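Local coordinates for protein papain-like protease (PDB 4RNA) that probably cleaves the viral polyprotein as a papain-like cysteine protease of the MERS coronavirus, and carries a zinc ion in its fingers region, at residues Met187-Trp192 / Arg234-Val239; Glu191-Cys196 / Tyr226-Gly231. All coordinates share one frame; numbering follows the deposited sequence. Where two conformers were deposited one is given.

Contact 1. Residues Met187-Trp192 / Arg234-Val239; sequences MVWREW and RHRQLV
Trp189 lies between Arg236 and Leu238, which cover opposite faces of its indole. The Arg236 guanidinium is stacked flat on one face, its plane 10° from that of the ring and its NH2 3.7 Å from Trp189 CD2; its CZ lies off-centre over the six-membered ring as a cation-pi pair. Stack and salt bridge to Glu191 are described for one of two deposited Arg236 conformers. On the other face Leu238 CB makes a CH-pi contact with the six-membered ring. Leu238 CD1 packs 3.6 Å from Met187 CG, while Met187 SD accepts a weak bond from Trp189 NE1.

A second indole, Trp192, projects from the other side of the sheet. With CG between the backbone N and the carbonyl carbon (chi1 78°), the indole turns toward the neighbouring strand, where His235 CB sits over one face, 3.5 Å from Trp192 CZ2. Gln237 CB meets the ring at its edge. Such a broad, flat ring can spread over several neighbours. His235 ND1 is bonded to Thr225 OG1.

Between these two faces run two antiparallel strands in the fingers of the papain-like protease fold. Trp192 with His235 and Arg190 with Gln237 are hydrogen-bonded pairs, Arg190 N to Gln237 O measuring 2.9 Å; Trp189 faces Leu238 and Glu191 faces Arg236 as non-hydrogen-bonded pairs.

Charge gathers round Glu191, whose two oxygens serve different arginines, its carboxylate nearly perpendicular to both guanidiniums. OE1 forms a salt bridge to Arg234 NH2 at 3.1 Å, and OE2 one to Arg236 NH1 at 2.8 Å, though the latter is weak as a hydrogen bond (129°). A carboxylate can separate two positive groups, which would otherwise probably repel. Arg234 NH1 is hydrogen-bonded to Gln229 OE1, and Glu191 OE2 also accepts from Ala64 N of the second subunit.

Contact 2. Residues Glu191-Cys196 / Tyr226-Gly231; sequences EWCNVC and YVCQCG. With ZN (zinc ion), chain B.
The flat carboxamide of Gln229 comes up to Cys196, its NE2 4.3 Å from Cys196 CB, at the margin of a zinc site, while its OE1 is engaged by Arg234. Of the other flat groups, the Trp192 ring has Asn194 OD1 at its edge, in plane, and Tyr226 makes a cation-pi contact with Arg18 of the second subunit.

What joins the two segments is the metal. Cys193, Cys196, Cys228 and Cys230 each give their SG to one zinc ion, at 2.3 to 2.4 Å, and the four sulfurs surround it as a near-regular tetrahedron. Cysteine suits this work since its soft sulfur, probably a thiolate here, binds zinc strongly from a short side chain. Cys193 and Cys228 both hold SG anti to the backbone N (chi1 171° and -171°), which aims two sulfurs at the metal from facing strand ends. The tetrahedron brings the ligands near one another, with Cys196 SG 3.5 Å from Cys230 CB and Cys193 SG 3.8 Å from Cys230 SG.

In the turn from Cys193 to Cys196, backbone N-H groups point inward to a sulfur, as in zinc knuckles. Cys196 N donates to Cys193 SG at 3.3 Å in a nearly straight bond (168°), joined by a weaker one from Val195 N. Such donors would be expected to ease the negative charge collected round the metal. Cys228 to Gly231 is instead a type I turn, closed by Gly231 N to Cys228 O at 3.0 Å, in which Cys230 N gives a long, weak bond to Cys228 SG; Gly231 adopts a positive phi that glycine tolerates readily.

Cys193 to Cys196 form the bend between strands 186-193 and 197-204, and Cys228 to Gly231 the bend between strands 224-227 and 233-242, so that zinc ties the tips of two hairpins together at the end of the fingers.

Overall arrangement
Both contacts start from strand 186-193 and share Glu191 and Trp192, but they occupy the body and the tip of the fingers. Contact 1 lies along the sheet, has mostly buried residues and relies on backbone bonding, aromatic packing and salt bridges. Contact 2, about 12 Å away between centres, occupies the outer end of the same sheet, where three of the five touching residues are exposed and metal coordination replaces strand pairing. Arg234 joins the two: its N pairs with Tyr226 O, and its CG packs 3.4 Å from Cys228 SG. Both contacts also reach the second subunit.

Contact 1. Residues Met187-Trp192 / Arg234-Val239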
loop_
_atom_site.group_PDB
_atom_site.type_symbol
_atom_site.label_atom_id
_atom_site.label_comp_id
_atom_site.label_asym_id
_atom_site.label_seq_id
_atom_site.Cartn_x
_atom_site.Cartn_y
_atom_site.Cartn_z
ATOM N N MET A 187 1.025 17.097 21.270
ATOM C CA MET A 187 1.806 16.105 22.008
ATOM C C MET A 187 3.249 16.658 22.105
ATOM O O MET A 187 3.851 16.949 21.057
ATOM C CB MET A 187 1.750 14.781 21.262
ATOM C CG MET A 187 2.188 13.576 22.064
ATOM S SD MET A 187 2.248 12.126 20.969
ATOM C CE MET A 187 3.408 12.702 19.783
ATOM N N VAL A 188 3.766 16.864 23.334
ATOM C CA VAL A 188 5.155 17.374 23.487
ATOM C C VAL A 188 6.042 16.347 24.194
ATOM O O VAL A 188 5.807 16.036 25.346
ATOM C CB VAL A 188 5.199 18.721 24.215
ATOM C CG1 VAL A 188 6.597 19.324 24.136
ATOM C CG2 VAL A 188 4.172 19.685 23.631
ATOM N N TRP A 189 7.042 15.832 23.466
ATOM C CA TRP A 189 8.114 15.000 23.987
ATOM C C TRP A 189 9.294 15.851 24.349
ATOM O O TRP A 189 9.640 16.798 23.640
ATOM C CB TRP A 189 8.553 13.952 22.953
ATOM C CG TRP A 189 7.472 12.950 22.682
ATOM C CD1 TRP A 189 6.518 13.002 21.683
ATOM C CD2 TRP A 189 7.186 11.715 23.435
ATOM N NE1 TRP A 189 5.670 11.924 21.764
ATOM C CE2 TRP A 189 6.034 11.100 22.777
ATOM C CE3 TRP A 189 7.757 11.082 24.546
ATOM C CZ2 TRP A 189 5.485 9.896 23.215
ATOM C CZ3 TRP A 189 7.182 9.874 24.991
ATOM C CH2 TRP A 189 6.060 9.312 24.336
ATOM N N ARG A 190 9.886 15.562 25.495
ATOM C CA ARG A 190 11.119 16.244 25.855
ATOM C C ARG A 190 12.194 15.176 25.967
ATOM O O ARG A 190 11.989 14.053 26.569
ATOM C CB ARG A 190 10.967 17.078 27.135
ATOM C CG ARG A 190 12.255 17.792 27.590
ATOM C CD ARG A 190 11.932 18.778 28.721
ATOM N NE ARG A 190 11.169 19.901 28.194
ATOM C CZ ARG A 190 10.364 20.681 28.903
ATOM N NH1 ARG A 190 10.194 20.460 30.200
ATOM N NH2 ARG A 190 9.716 21.676 28.301
ATOM N N GLU A 191 13.327 15.510 25.348
ATOM C CA GLU A 191 14.533 14.701 25.450
ATOM C C GLU A 191 15.597 15.566 26.180
ATOM O O GLU A 191 15.824 16.737 25.824
ATOM C CB GLU A 191 14.988 14.287 24.046
ATOM C CG GLU A 191 14.054 13.258 23.442
ATOM C CD GLU A 191 14.532 12.642 22.120
ATOM O OE1 GLU A 191 15.575 13.067 21.568
ATOM O OE2 GLU A 191 13.837 11.703 21.633
ATOM N N TRP A 192 16.234 15.013 27.210
ATOM C CA TRP A 192 17.244 15.837 27.907
ATOM C C TRP A 192 18.375 15.071 28.520
ATOM O O TRP A 192 18.273 13.859 28.833
ATOM C CB TRP A 192 16.598 16.798 28.925
ATOM C CG TRP A 192 16.210 16.090 30.181
ATOM C CD1 TRP A 192 16.917 16.046 31.400
ATOM C CD2 TRP A 192 15.036 15.221 30.381
ATOM N NE1 TRP A 192 16.269 15.247 32.317
ATOM C CE2 TRP A 192 15.134 14.712 31.768
ATOM C CE3 TRP A 192 13.967 14.799 29.570
ATOM C CZ2 TRP A 192 14.180 13.838 32.304
ATOM C CZ3 TRP A 192 13.004 13.911 30.106
ATOM C CH2 TRP A 192 13.075 13.481 31.458
ATOM N N ARG A 234 20.761 10.093 29.258
ATOM C CA ARG A 234 19.908 10.878 28.377
ATOM C C ARG A 234 18.497 10.359 28.675
ATOM O O ARG A 234 18.331 9.181 28.830
ATOM C CB ARG A 234 20.235 10.443 26.942
ATOM C CG ARG A 234 20.719 11.511 26.052
ATOM C CD ARG A 234 20.729 10.966 24.643
ATOM N NE ARG A 234 19.603 11.613 24.016
ATOM C CZ ARG A 234 19.666 12.509 23.016
ATOM N NH1 ARG A 234 20.834 12.840 22.421
ATOM N NH2 ARG A 234 18.536 13.025 22.539
ATOM N N HIS A 235 17.496 11.221 28.753
ATOM C CA HIS A 235 16.126 10.756 29.008
ATOM C C HIS A 235 15.124 11.189 27.958
ATOM O O HIS A 235 15.298 12.193 27.282
ATOM C CB HIS A 235 15.633 11.344 30.334
ATOM C CG HIS A 235 16.581 11.139 31.461
ATOM N ND1 HIS A 235 16.653 9.960 32.134
ATOM C CD2 HIS A 235 17.550 11.974 32.004
ATOM C CE1 HIS A 235 17.598 10.041 33.114
ATOM N NE2 HIS A 235 18.179 11.270 33.017
ATOM N N ARG A 236 14.041 10.458 27.805
ATOM C CA ARG A 236 12.953 10.853 26.903
ATOM C C ARG A 236 11.646 10.751 27.694
ATOM O O ARG A 236 11.366 9.661 28.285
ATOM C CB ARG A 236 12.950 9.884 25.687
ATOM C CG ARG A 236 11.678 9.792 24.847
ATOM C CD ARG A 236 11.968 9.132 23.484
ATOM N NE ARG A 236 10.802 9.090 22.588
ATOM C CZ ARG A 236 10.426 10.073 21.776
ATOM N NH1 ARG A 236 11.132 11.208 21.686
ATOM N NH2 ARG A 236 9.344 9.909 21.019
ATOM N N GLN A 237 10.854 11.798 27.694
ATOM C CA GLN A 237 9.574 11.712 28.396
ATOM C C GLN A 237 8.506 12.567 27.781
ATOM O O GLN A 237 8.780 13.691 27.345
ATOM C CB GLN A 237 9.764 12.047 29.911
ATOM C CG GLN A 237 8.522 11.928 30.766
ATOM C CD GLN A 237 8.834 12.079 32.248
ATOM O OE1 GLN A 237 9.937 11.731 32.719
ATOM N NE2 GLN A 237 7.879 12.642 32.977
ATOM N N LEU A 238 7.268 12.049 27.747
ATOM C CA LEU A 238 6.103 12.881 27.400
ATOM C C LEU A 238 5.784 14.006 28.468
ATOM O O LEU A 238 5.546 13.728 29.633
ATOM C CB LEU A 238 4.888 11.956 27.170
ATOM C CG LEU A 238 3.599 12.643 26.680
ATOM C CD1 LEU A 238 3.734 13.353 25.304
ATOM C CD2 LEU A 238 2.482 11.588 26.685
ATOM N N VAL A 239 5.843 15.282 28.083
ATOM C CA VAL A 239 5.598 16.322 29.075
ATOM C C VAL A 239 4.250 17.076 28.892
ATOM O O VAL A 239 3.705 17.681 29.849
ATOM C CB VAL A 239 6.770 17.319 29.153
ATOM C CG1 VAL A 239 7.994 16.604 29.774
ATOM C CG2 VAL A 239 7.072 17.889 27.769
#

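Contact 2. Residues Glu191-Cys196 / Tyr226-Gly231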
loop_
_atom_site.group_PDB
_atom_site.type_symbol
_atom_site.label_atom_id
_atom_site.label_comp_id
_atom_site.label_asym_id
_atom_site.label_seq_id
_atom_site.Cartn_x
_atom_site.Cartn_y
_atom_site.Cartn_z
ATOM N N GLU A 191 13.327 15.510 25.348
ATOM C CA GLU A 191 14.533 14.701 25.450
ATOM C C GLU A 191 15.597 15.566 26.180
ATOM O O GLU A 191 15.824 16.737 25.824
ATOM C CB GLU A 191 14.988 14.287 24.046
ATOM C CG GLU A 191 14.054 13.258 23.442
ATOM C CD GLU A 191 14.532 12.642 22.120
ATOM O OE1 GLU A 191 15.575 13.067 21.568
ATOM O OE2 GLU A 191 13.837 11.703 21.633
ATOM N N TRP A 192 16.234 15.013 27.210
ATOM C CA TRP A 192 17.244 15.837 27.907
ATOM C C TRP A 192 18.375 15.071 28.520
ATOM O O TRP A 192 18.273 13.859 28.833
ATOM C CB TRP A 192 16.598 16.798 28.925
ATOM C CG TRP A 192 16.210 16.090 30.181
ATOM C CD1 TRP A 192 16.917 16.046 31.400
ATOM C CD2 TRP A 192 15.036 15.221 30.381
ATOM N NE1 TRP A 192 16.269 15.247 32.317
ATOM C CE2 TRP A 192 15.134 14.712 31.768
ATOM C CE3 TRP A 192 13.967 14.799 29.570
ATOM C CZ2 TRP A 192 14.180 13.838 32.304
ATOM C CZ3 TRP A 192 13.004 13.911 30.106
ATOM C CH2 TRP A 192 13.075 13.481 31.458
ATOM N N CYS A 193 19.475 15.803 28.645
ATOM C CA CYS A 193 20.614 15.462 29.466
ATOM C C CYS A 193 20.939 16.702 30.340
ATOM O O CYS A 193 20.958 17.820 29.838
ATOM C CB CYS A 193 21.825 15.188 28.578
ATOM S SG CYS A 193 23.389 15.002 29.497
ATOM N N ASN A 194 21.277 16.437 31.595
ATOM C CA ASN A 194 21.495 17.458 32.623
ATOM C C ASN A 194 22.796 18.181 32.348
ATOM O O ASN A 194 22.980 19.319 32.806
ATOM C CB ASN A 194 21.369 16.820 34.019
ATOM C CG ASN A 194 19.950 16.295 34.256
ATOM O OD1 ASN A 194 19.021 16.962 33.858
ATOM N ND2 ASN A 194 19.783 15.068 34.823
ATOM N N VAL A 195 23.632 17.574 31.496
ATOM C CA VAL A 195 24.833 18.258 30.927
ATOM C C VAL A 195 24.604 18.873 29.522
ATOM O O VAL A 195 24.857 20.051 29.296
ATOM C CB VAL A 195 26.078 17.301 30.949
ATOM C CG1 VAL A 195 27.255 17.893 30.196
ATOM C CG2 VAL A 195 26.474 16.948 32.388
ATOM N N CYS A 196 24.075 18.083 28.590
ATOM C CA CYS A 196 23.990 18.480 27.172
ATOM C C CYS A 196 22.865 19.433 26.822
ATOM O O CYS A 196 22.981 20.154 25.838
ATOM C CB CYS A 196 23.949 17.227 26.254
ATOM S SG CYS A 196 25.445 16.248 26.582
ATOM N N TYR A 226 18.725 6.370 28.408
ATOM C CA TYR A 226 19.791 5.498 27.835
ATOM C C TYR A 226 21.094 6.364 27.827
ATOM O O TYR A 226 21.077 7.491 28.385
ATOM C CB TYR A 226 19.365 4.973 26.436
ATOM C CG TYR A 226 18.958 6.112 25.522
ATOM C CD1 TYR A 226 17.650 6.684 25.598
ATOM C CD2 TYR A 226 19.866 6.628 24.603
ATOM C CE1 TYR A 226 17.298 7.758 24.770
ATOM C CE2 TYR A 226 19.531 7.703 23.795
ATOM C CZ TYR A 226 18.245 8.256 23.878
ATOM O OH TYR A 226 17.957 9.296 23.021
ATOM N N VAL A 227 22.182 5.849 27.226
ATOM C CA VAL A 227 23.508 6.474 27.333
ATOM C C VAL A 227 23.440 7.743 26.531
ATOM O O VAL A 227 22.850 7.760 25.422
ATOM C CB VAL A 227 24.667 5.528 26.855
ATOM C CG1 VAL A 227 25.981 6.295 26.751
ATOM C CG2 VAL A 227 24.787 4.331 27.803
ATOM N N CYS A 228 23.948 8.812 27.132
ATOM C CA CYS A 228 24.103 10.084 26.418
ATOM C C CYS A 228 25.454 10.092 25.689
ATOM O O CYS A 228 26.389 9.411 26.125
ATOM C CB CYS A 228 23.967 11.295 27.321
ATOM S SG CYS A 228 23.918 12.740 26.229
ATOM N N GLN A 229 25.519 10.829 24.576
ATOM C CA GLN A 229 26.781 11.042 23.859
ATOM C C GLN A 229 27.891 11.731 24.704
ATOM O O GLN A 229 29.060 11.639 24.367
ATOM C CB GLN A 229 26.545 11.853 22.584
ATOM C CG GLN A 229 25.935 13.226 22.787
ATOM C CD GLN A 229 24.385 13.254 22.854
ATOM O OE1 GLN A 229 23.641 12.189 22.807
ATOM N NE2 GLN A 229 23.873 14.490 22.992
ATOM N N CYS A 230 27.550 12.413 25.793
ATOM C CA CYS A 230 28.611 12.977 26.652
ATOM C C CYS A 230 29.262 11.913 27.545
ATOM O O CYS A 230 30.226 12.201 28.306
ATOM C CB CYS A 230 28.025 14.094 27.529
ATOM S SG CYS A 230 26.758 13.437 28.686
ATOM N N GLY A 231 28.754 10.676 27.511
ATOM C CA GLY A 231 29.197 9.670 28.469
ATOM C C GLY A 231 28.242 9.498 29.658
ATOM O O GLY A 231 28.365 8.536 30.420
HETATM ZN ZN ZN B . 24.877 14.400 27.739
#